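Local coordinates for protein phytase (Debaryomyces castellii, PDB 2GFI) that hydrolyses phytate (inositol hexakisphosphate) as a 3-phytase of the histidine acid phosphatase family, releasing phosphate, at residues Gly15-Gln18 with Asp19-Ser22; Ala234-Arg237 with Phe238-Ser241; Tyr443-Tyr446 with Glu447-Tyr451. All coordinates share one frame; numbering follows the deposited sequence.

Interaction 1: residues Gly15-Gln18 with Asp19-Ser22; sequences GAYQ and DLAS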
ATOM      1  N   GLY A  15      -9.703  -4.794  -7.967  1.00 17.55           N
ATOM      2  CA  GLY A  15      -9.604  -5.743  -9.066  1.00 17.35           C
ATOM      3  C   GLY A  15      -8.230  -5.812  -9.701  1.00 17.31           C
ATOM      4  O   GLY A  15      -7.901  -6.784 -10.414  1.00 17.45           O
ATOM      5  N   ALA A  16      -7.426  -4.776  -9.471  1.00 17.20           N
ATOM      6  CA  ALA A  16      -6.080  -4.728  -9.991  1.00 17.64           C
ATOM      7  C   ALA A  16      -5.189  -5.830  -9.376  1.00 17.42           C
ATOM      8  O   ALA A  16      -4.170  -6.214  -9.975  1.00 17.85           O
ATOM      9  CB  ALA A  16      -5.462  -3.321  -9.711  1.00 18.38           C
ATOM     10  N   TYR A  17      -5.595  -6.341  -8.211  1.00 16.00           N
ATOM     11  CA  TYR A  17      -4.761  -7.224  -7.400  1.00 16.29           C
ATOM     12  C   TYR A  17      -5.199  -8.658  -7.419  1.00 16.70           C
ATOM     13  O   TYR A  17      -4.538  -9.509  -6.805  1.00 15.85           O
ATOM     14  CB  TYR A  17      -4.803  -6.782  -5.941  1.00 15.02           C
ATOM     15  CG  TYR A  17      -4.305  -5.395  -5.760  1.00 16.57           C
ATOM     16  CD1 TYR A  17      -2.930  -5.111  -5.827  1.00 15.50           C
ATOM     17  CD2 TYR A  17      -5.194  -4.335  -5.549  1.00 16.89           C
ATOM     18  CE1 TYR A  17      -2.467  -3.838  -5.675  1.00 15.49           C
ATOM     19  CE2 TYR A  17      -4.713  -3.031  -5.394  1.00 17.41           C
ATOM     20  CZ  TYR A  17      -3.353  -2.806  -5.444  1.00 17.25           C
ATOM     21  OH  TYR A  17      -2.861  -1.519  -5.271  1.00 18.19           O
ATOM     22  N   GLN A  18      -6.343  -8.899  -8.069  1.00 16.86           N
ATOM     23  CA  GLN A  18      -7.128 -10.103  -7.815  1.00 17.16           C
ATOM     24  C   GLN A  18      -6.461 -11.405  -8.272  1.00 17.56           C
ATOM     25  O   GLN A  18      -6.869 -12.477  -7.843  1.00 18.96           O
ATOM     26  CB  GLN A  18      -8.486  -9.987  -8.493  1.00 16.23           C
ATOM     27  CG  GLN A  18      -8.351 -10.069 -10.024  1.00 14.63           C
ATOM     28  CD  GLN A  18      -9.662  -9.836 -10.706  1.00 15.65           C
ATOM     29  OE1 GLN A  18     -10.466 -10.758 -10.846  1.00 15.56           O
ATOM     30  NE2 GLN A  18      -9.901  -8.598 -11.124  1.00 14.82           N
ATOM     31  N   ASP A  19      -5.490 -11.342  -9.180  1.00 17.64           N
ATOM     32  CA  ASP A  19      -4.803 -12.589  -9.561  1.00 18.19           C
ATOM     33  C   ASP A  19      -3.286 -12.568  -9.314  1.00 18.37           C
ATOM     34  O   ASP A  19      -2.532 -13.248  -9.993  1.00 18.83           O
ATOM     35  CB  ASP A  19      -5.139 -12.989 -11.010  1.00 17.82           C
ATOM     36  CG  ASP A  19      -4.724 -11.976 -12.017  1.00 18.54           C
ATOM     37  OD1 ASP A  19      -3.821 -11.135 -11.727  1.00 20.94           O
ATOM     38  OD2 ASP A  19      -5.239 -11.961 -13.166  1.00 18.37           O
ATOM     39  N   LEU A  20      -2.856 -11.770  -8.340  1.00 18.48           N
ATOM     40  CA  LEU A  20      -1.459 -11.541  -8.108  1.00 18.42           C
ATOM     41  C   LEU A  20      -1.080 -12.281  -6.841  1.00 18.56           C
ATOM     42  O   LEU A  20      -1.939 -12.608  -6.043  1.00 19.33           O
ATOM     43  CB  LEU A  20      -1.191 -10.036  -7.943  1.00 17.44           C
ATOM     44  CG  LEU A  20      -1.464  -9.184  -9.161  1.00 17.28           C
ATOM     45  CD1 LEU A  20      -1.192  -7.703  -8.845  1.00 15.05           C
ATOM     46  CD2 LEU A  20      -0.675  -9.679 -10.387  1.00 17.48           C
ATOM     47  N   ALA A  21       0.207 -12.532  -6.651  1.00 18.40           N
ATOM     48  CA  ALA A  21       0.688 -13.139  -5.409  1.00 17.85           C
ATOM     49  C   ALA A  21       0.973 -12.018  -4.449  1.00 17.90           C
ATOM     50  O   ALA A  21       0.661 -12.102  -3.271  1.00 18.42           O
ATOM     51  CB  ALA A  21       1.947 -13.950  -5.695  1.00 17.30           C
ATOM     52  N   SER A  22       1.560 -10.946  -4.991  1.00 17.22           N
ATOM     53  CA  SER A  22       1.899  -9.790  -4.223  1.00 16.75           C
ATOM     54  C   SER A  22       1.252  -8.556  -4.849  1.00 16.41           C
ATOM     55  O   SER A  22       1.243  -8.424  -6.064  1.00 16.30           O
ATOM     56  CB  SER A  22       3.417  -9.605  -4.226  1.00 16.98           C
ATOM     57  OG  SER A  22       3.749  -8.381  -3.607  1.00 17.18           O
TER
HETATM   58  O   HOH W   1      -4.776  -8.968 -10.789  1.00 30.93           O
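Leu20 packs its CD1 methyl against Ala16 O and the Tyr17 side chain in a type I beta turn that runs from Tyr17 to Leu20, just after a 3-10 segment ending at Ala16. Leu20 N donates to Tyr17 O at 3.2 Å and closes the turn. With its CG beside the backbone N and anti to the carbonyl carbon (chi1 -64°), Leu20 sends CD1 back along the turn to lie 3.5 Å from Ala16 O. The same methyl approaches the Tyr17 ring obliquely, CD1 of Leu20 standing 4.3 Å from CD1 of Tyr17, a loose apolar touch. Ala16 CB sits over one face of that ring, offset toward the rim.

The Gln18 amide reaches back past the turn to the 3-10 segment, where NE2 donates to Gly15 O at 2.8 Å on a lone pair, nearly straight at 168°, with the acceptor almost in the amide plane. The Gln18 chain is extended beyond CG.

This loop, which precedes strand 59-69, is also a junction of the tetramer. Lys139 of the second subunit bonds Leu20 O, Lys139 of the fourth subunit bonds Gln18 O, and Pro23 of the third packs on Tyr17.

With CG between its backbone N and carbonyl carbon (chi1 61°), Asp19 can reach with OD1 the same water that its own N binds. Water 1 accepts from Asp19 N at 3.0 Å, donates weakly to Ala16 O, and donates to Asp19 OD1 at 2.5 Å.

Interaction 2: residues Ala234-Arg237 with Phe238-Ser241; sequences ALNR and FKAS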
ATOM      1  N   ALA A 234     -19.672  13.434 -22.605  1.00 22.86           N
ATOM      2  CA  ALA A 234     -19.803  13.582 -21.161  1.00 22.69           C
ATOM      3  C   ALA A 234     -21.076  14.396 -20.892  1.00 22.70           C
ATOM      4  O   ALA A 234     -21.945  13.944 -20.161  1.00 21.90           O
ATOM      5  CB  ALA A 234     -18.575  14.241 -20.572  1.00 21.83           C
ATOM      6  N   LEU A 235     -21.200  15.552 -21.557  1.00 22.94           N
ATOM      7  CA  LEU A 235     -22.377  16.404 -21.485  1.00 23.75           C
ATOM      8  C   LEU A 235     -23.678  15.656 -21.753  1.00 23.79           C
ATOM      9  O   LEU A 235     -24.620  15.749 -20.980  1.00 23.58           O
ATOM     10  CB  LEU A 235     -22.232  17.584 -22.458  1.00 23.82           C
ATOM     11  CG  LEU A 235     -23.288  18.690 -22.362  1.00 24.63           C
ATOM     12  CD1 LEU A 235     -23.387  19.274 -20.928  1.00 24.42           C
ATOM     13  CD2 LEU A 235     -22.983  19.761 -23.350  1.00 23.62           C
ATOM     14  N   ASN A 236     -23.724  14.898 -22.838  1.00 24.61           N
ATOM     15  CA  ASN A 236     -24.930  14.128 -23.147  1.00 25.62           C
ATOM     16  C   ASN A 236     -25.241  13.160 -22.059  1.00 25.64           C
ATOM     17  O   ASN A 236     -26.409  12.911 -21.793  1.00 26.65           O
ATOM     18  CB  ASN A 236     -24.818  13.384 -24.483  1.00 25.92           C
ATOM     19  CG  ASN A 236     -24.767  14.313 -25.639  1.00 26.03           C
ATOM     20  OD1 ASN A 236     -25.186  15.450 -25.533  1.00 27.28           O
ATOM     21  ND2 ASN A 236     -24.232  13.853 -26.749  1.00 29.71           N
ATOM     22  N   ARG A 237     -24.219  12.612 -21.407  1.00 25.68           N
ATOM     23  CA  ARG A 237     -24.473  11.719 -20.274  1.00 25.40           C
ATOM     24  C   ARG A 237     -25.123  12.467 -19.111  1.00 25.68           C
ATOM     25  O   ARG A 237     -26.031  11.961 -18.442  1.00 25.81           O
ATOM     26  CB  ARG A 237     -23.202  11.008 -19.832  1.00 25.04           C
ATOM     27  CG  ARG A 237     -23.419   9.906 -18.820  1.00 25.18           C
ATOM     28  CD  ARG A 237     -22.118   9.094 -18.538  1.00 24.75           C
ATOM     29  NE  ARG A 237     -21.059   9.919 -17.946  1.00 21.05           N
ATOM     30  CZ  ARG A 237     -19.933  10.321 -18.537  1.00 22.86           C
ATOM     31  NH1 ARG A 237     -19.631   9.966 -19.796  1.00 19.00           N
ATOM     32  NH2 ARG A 237     -19.076  11.089 -17.841  1.00 22.77           N
ATOM     33  N   PHE A 238     -24.645  13.679 -18.875  1.00 25.92           N
ATOM     34  CA  PHE A 238     -25.149  14.520 -17.787  1.00 25.84           C
ATOM     35  C   PHE A 238     -26.585  14.905 -18.097  1.00 26.41           C
ATOM     36  O   PHE A 238     -27.452  14.887 -17.212  1.00 26.69           O
ATOM     37  CB  PHE A 238     -24.252  15.752 -17.636  1.00 24.44           C
ATOM     38  CG  PHE A 238     -22.824  15.412 -17.261  1.00 23.91           C
ATOM     39  CD1 PHE A 238     -22.510  14.160 -16.712  1.00 22.38           C
ATOM     40  CD2 PHE A 238     -21.800  16.324 -17.464  1.00 20.70           C
ATOM     41  CE1 PHE A 238     -21.208  13.838 -16.365  1.00 22.33           C
ATOM     42  CE2 PHE A 238     -20.493  16.014 -17.121  1.00 20.48           C
ATOM     43  CZ  PHE A 238     -20.188  14.763 -16.577  1.00 21.68           C
ATOM     44  N   LYS A 239     -26.838  15.200 -19.368  1.00 26.75           N
ATOM     45  CA  LYS A 239     -28.186  15.603 -19.827  1.00 27.91           C
ATOM     46  C   LYS A 239     -29.147  14.451 -19.727  1.00 28.69           C
ATOM     47  O   LYS A 239     -30.278  14.640 -19.309  1.00 30.05           O
ATOM     48  CB  LYS A 239     -28.152  16.154 -21.257  1.00 26.73           C
ATOM     49  CG  LYS A 239     -27.508  17.517 -21.341  1.00 25.90           C
ATOM     50  CD  LYS A 239     -27.507  18.057 -22.779  1.00 26.07           C
ATOM     51  CE  LYS A 239     -27.025  19.492 -22.786  1.00 25.72           C
ATOM     52  NZ  LYS A 239     -26.817  20.008 -24.179  1.00 26.51           N
ATOM     53  N   ALA A 240     -28.675  13.242 -20.039  1.00 29.23           N
ATOM     54  CA  ALA A 240     -29.514  12.040 -20.050  1.00 29.25           C
ATOM     55  C   ALA A 240     -30.147  11.774 -18.684  1.00 29.02           C
ATOM     56  O   ALA A 240     -31.293  11.299 -18.582  1.00 29.11           O
ATOM     57  CB  ALA A 240     -28.687  10.808 -20.509  1.00 29.60           C
ATOM     58  N   SER A 241     -29.384  12.067 -17.639  1.00 27.96           N
ATOM     59  CA  SER A 241     -29.818  11.877 -16.278  1.00 27.34           C
ATOM     60  C   SER A 241     -30.514  13.136 -15.767  1.00 26.27           C
ATOM     61  O   SER A 241     -31.225  13.097 -14.767  1.00 26.82           O
ATOM     62  CB  SER A 241     -28.582  11.551 -15.416  1.00 28.50           C
ATOM     63  OG  SER A 241     -28.560  10.158 -15.076  1.00 31.48           O
TER
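Phe238 has CG beside its backbone N and anti to the carbonyl carbon (chi1 -62°), which lays the ring back along helix 229-241, while Arg237 leaves with CG anti to N and bends at chi3 (63°) to bring NH2 close to the same ring. NH2 of Arg237 stands 3.8 Å from CE1 of Phe238, the two planes 87° apart and the approach oblique. Ala234 O lies over one face of the ring, offset toward its rim, while it also accepts from Phe238 N at 3.0 Å; Ala234 CB touches CE2 of Phe238 at 4.3 Å. On another side of the helix the extended Lys239 crosses Leu235, its CE 3.8 Å from CG of Leu235. Lys239 N and Ala240 N continue the i to i+4 bonding, and Ser241 N to Arg237 O is weak where the helix ends. Phe238 also packs on Leu101 and Ile274. Were Phe238 replaced by an alanine, a gap would probably open beside Ala234 and Leu101 and the Arg237 guanidinium would lose its aromatic neighbour. Arg237 forms salt bridges to Glu100 and Glu279, with NH2 bonded to Ile274 O, which suggests that the ring gives mainly apolar packing while the carboxylates probably balance the charge.

Interaction 3: residues Tyr443-Tyr446 with Glu447-Tyr451; sequences YWDY and ETTNY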
ATOM      1  N   TYR A 443      21.753  35.394  -9.320  1.00 33.23           N
ATOM      2  CA  TYR A 443      22.433  34.413  -8.438  1.00 33.95           C
ATOM      3  C   TYR A 443      23.781  34.931  -7.906  1.00 35.16           C
ATOM      4  O   TYR A 443      24.269  34.455  -6.865  1.00 34.87           O
ATOM      5  CB  TYR A 443      22.628  33.015  -9.077  1.00 33.47           C
ATOM      6  CG  TYR A 443      21.356  32.286  -9.489  1.00 31.89           C
ATOM      7  CD1 TYR A 443      20.452  31.821  -8.537  1.00 30.43           C
ATOM      8  CD2 TYR A 443      21.070  32.053 -10.838  1.00 31.49           C
ATOM      9  CE1 TYR A 443      19.297  31.157  -8.911  1.00 29.69           C
ATOM     10  CE2 TYR A 443      19.901  31.394 -11.227  1.00 30.54           C
ATOM     11  CZ  TYR A 443      19.026  30.954 -10.255  1.00 30.97           C
ATOM     12  OH  TYR A 443      17.869  30.317 -10.615  1.00 30.83           O
ATOM     13  N   TRP A 444      24.373  35.901  -8.611  1.00 36.15           N
ATOM     14  CA  TRP A 444      25.675  36.445  -8.227  1.00 37.31           C
ATOM     15  C   TRP A 444      25.650  37.871  -7.653  1.00 38.11           C
ATOM     16  O   TRP A 444      26.432  38.211  -6.758  1.00 39.18           O
ATOM     17  CB  TRP A 444      26.638  36.345  -9.414  1.00 37.45           C
ATOM     18  CG  TRP A 444      26.733  34.936  -9.880  1.00 36.87           C
ATOM     19  CD1 TRP A 444      27.519  33.941  -9.354  1.00 36.14           C
ATOM     20  CD2 TRP A 444      25.988  34.341 -10.941  1.00 36.30           C
ATOM     21  NE1 TRP A 444      27.314  32.760 -10.039  1.00 35.92           N
ATOM     22  CE2 TRP A 444      26.375  32.977 -11.018  1.00 37.11           C
ATOM     23  CE3 TRP A 444      25.034  34.818 -11.844  1.00 34.85           C
ATOM     24  CZ2 TRP A 444      25.829  32.092 -11.954  1.00 35.53           C
ATOM     25  CZ3 TRP A 444      24.500  33.943 -12.761  1.00 36.91           C
ATOM     26  CH2 TRP A 444      24.900  32.588 -12.812  1.00 35.45           C
ATOM     27  N   ASP A 445      24.750  38.706  -8.135  1.00 38.54           N
ATOM     28  CA  ASP A 445      24.761  40.095  -7.714  1.00 38.67           C
ATOM     29  C   ASP A 445      23.677  40.420  -6.714  1.00 38.77           C
ATOM     30  O   ASP A 445      23.382  41.596  -6.498  1.00 39.12           O
ATOM     31  CB  ASP A 445      24.638  41.007  -8.936  1.00 39.08           C
ATOM     32  CG  ASP A 445      23.288  40.892  -9.643  1.00 39.92           C
ATOM     33  OD1 ASP A 445      22.313  40.308  -9.079  1.00 40.74           O
ATOM     34  OD2 ASP A 445      23.114  41.377 -10.775  1.00 39.57           O
ATOM     35  N   TYR A 446      23.065  39.390  -6.122  1.00 38.64           N
ATOM     36  CA  TYR A 446      21.940  39.580  -5.193  1.00 38.62           C
ATOM     37  C   TYR A 446      22.364  40.207  -3.852  1.00 40.06           C
ATOM     38  O   TYR A 446      21.522  40.723  -3.086  1.00 39.55           O
ATOM     39  CB  TYR A 446      21.174  38.266  -4.951  1.00 36.89           C
ATOM     40  CG  TYR A 446      21.923  37.257  -4.097  1.00 34.67           C
ATOM     41  CD1 TYR A 446      21.838  37.274  -2.700  1.00 32.07           C
ATOM     42  CD2 TYR A 446      22.719  36.288  -4.692  1.00 32.96           C
ATOM     43  CE1 TYR A 446      22.535  36.345  -1.932  1.00 31.91           C
ATOM     44  CE2 TYR A 446      23.403  35.356  -3.941  1.00 31.88           C
ATOM     45  CZ  TYR A 446      23.327  35.390  -2.576  1.00 32.85           C
ATOM     46  OH  TYR A 446      24.068  34.452  -1.876  1.00 34.32           O
ATOM     47  N   GLU A 447      23.654  40.129  -3.543  1.00 41.66           N
ATOM     48  CA  GLU A 447      24.145  40.801  -2.361  1.00 44.68           C
ATOM     49  C   GLU A 447      24.435  42.292  -2.584  1.00 44.34           C
ATOM     50  O   GLU A 447      24.560  43.037  -1.622  1.00 44.88           O
ATOM     51  CB  GLU A 447      25.299  40.039  -1.724  1.00 44.66           C
ATOM     52  CG  GLU A 447      24.798  39.014  -0.695  1.00 46.99           C
ATOM     53  CD  GLU A 447      25.881  38.064  -0.177  1.00 47.15           C
ATOM     54  OE1 GLU A 447      26.913  37.796  -0.869  1.00 52.03           O
ATOM     55  OE2 GLU A 447      25.687  37.554   0.953  1.00 54.77           O
ATOM     56  N   THR A 448      24.494  42.725  -3.847  1.00 44.86           N
ATOM     57  CA  THR A 448      24.682  44.152  -4.189  1.00 45.22           C
ATOM     58  C   THR A 448      23.453  44.783  -4.856  1.00 44.97           C
ATOM     59  O   THR A 448      23.158  45.966  -4.626  1.00 45.40           O
ATOM     60  CB  THR A 448      25.965  44.401  -5.041  1.00 45.37           C
ATOM     61  OG1 THR A 448      25.880  43.704  -6.289  1.00 45.93           O
ATOM     62  CG2 THR A 448      27.197  43.797  -4.378  1.00 45.85           C
ATOM     63  N   THR A 449      22.740  44.012  -5.680  1.00 44.13           N
ATOM     64  CA  THR A 449      21.408  44.420  -6.121  1.00 42.92           C
ATOM     65  C   THR A 449      20.380  44.020  -5.067  1.00 42.68           C
ATOM     66  O   THR A 449      20.399  42.928  -4.524  1.00 42.44           O
ATOM     67  CB  THR A 449      21.070  43.809  -7.481  1.00 42.77           C
ATOM     68  OG1 THR A 449      21.995  44.297  -8.451  1.00 42.74           O
ATOM     69  CG2 THR A 449      19.722  44.305  -8.025  1.00 41.34           C
ATOM     70  N   ASN A 450      19.487  44.938  -4.769  1.00 42.97           N
ATOM     71  CA  ASN A 450      18.390  44.669  -3.874  1.00 42.86           C
ATOM     72  C   ASN A 450      17.237  44.069  -4.704  1.00 41.13           C
ATOM     73  O   ASN A 450      16.528  44.786  -5.428  1.00 40.93           O
ATOM     74  CB  ASN A 450      17.989  45.979  -3.181  1.00 44.39           C
ATOM     75  CG  ASN A 450      16.919  45.789  -2.121  1.00 46.65           C
ATOM     76  OD1 ASN A 450      16.715  44.671  -1.621  1.00 52.67           O
ATOM     77  ND2 ASN A 450      16.219  46.886  -1.767  1.00 50.90           N
ATOM     78  N   TYR A 451      17.084  42.746  -4.644  1.00 38.69           N
ATOM     79  CA  TYR A 451      15.941  42.111  -5.293  1.00 36.58           C
ATOM     80  C   TYR A 451      14.791  42.055  -4.321  1.00 35.93           C
ATOM     81  O   TYR A 451      14.708  41.157  -3.498  1.00 34.98           O
ATOM     82  CB  TYR A 451      16.285  40.728  -5.817  1.00 35.09           C
ATOM     83  CG  TYR A 451      17.242  40.772  -6.961  1.00 33.97           C
ATOM     84  CD1 TYR A 451      16.821  41.174  -8.236  1.00 31.53           C
ATOM     85  CD2 TYR A 451      18.572  40.443  -6.774  1.00 31.04           C
ATOM     86  CE1 TYR A 451      17.710  41.219  -9.296  1.00 31.88           C
ATOM     87  CE2 TYR A 451      19.459  40.491  -7.817  1.00 31.18           C
ATOM     88  CZ  TYR A 451      19.036  40.875  -9.075  1.00 33.07           C
ATOM     89  OH  TYR A 451      19.952  40.904 -10.116  1.00 33.35           O
TER
HETATM   90  O   HOH W   2      21.718  43.760 -10.903  1.00 42.51           O
HETATM   91  O   HOH W   3      18.560  40.950  -3.175  1.00 36.93           O
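Asp445 meets Tyr451 by a hydrogen bond, Tyr451 OH donating to Asp445 OD1 at 2.6 Å. The hydroxyl comes in on the syn side of the carboxylate, 16° out of its plane, and OD1 lies at the edge of the Tyr451 ring. Asp445 reaches it with CG between its backbone N and carbonyl carbon (chi1 66°). The other oxygen, OD2, bonds Thr441 OG1 and accepts a hydrogen bond from water 2, which lies 2.5 Å from Thr449 OG1.

Bonds to one carbonyl, Asp445 O, form an alpha turn from Asp445 to Thr449, leaving the end of helix 442-445. Two backbone donors grip this oxygen, Thr448 N and Thr449 N, the latter at 2.6 Å from Asp445 O. A side-chain donor, Thr448 OG1, adds a third bond to Asp445 O at 3.3 Å. Water 3 accepts from Tyr451 N at 2.7 Å.

Apolar contacts pack along the turn. Tyr446 CA fits at the edge of the Tyr451 ring, in its plane, with Tyr446 CB 3.9 Å from Tyr451 CD2. Over one face of that ring lies Thr449 CG2, offset toward the rim. Glu447 runs alongside Tyr446, pointing the same way, with its CG 3.7 Å from Tyr446 CE1.

Helix end and turn sit against the central sheet: Tyr443 and Tyr446 each meet Phe161 of strand 158-163 edge-to-face, Tyr451 makes backbone hydrogen bonds with Ile193 of strand 189-194, and Tyr443 and Trp444 pack on helix 302-318.

Overall arrangement
The three contacts lie apart, none touching another: the centres of interactions 1 and 2 are about 34 Å apart, and the centre of interaction 3 is about 57 Å from each of theirs, on the opposite side of the chain's centre. All are local, and each holds a different element. Interaction 1 belongs to a loop that touches three other subunits, partly buried and largely backbone, amide and water chemistry. Interaction 2 is a stretch of one regular helix, partly buried, where a buried phenylalanine meets an arginine salt-bridged to glutamates of its own chain. Interaction 3 is a surface contact, where a carboxylate and a tyrosine hydroxyl fasten a turn beside the sheet.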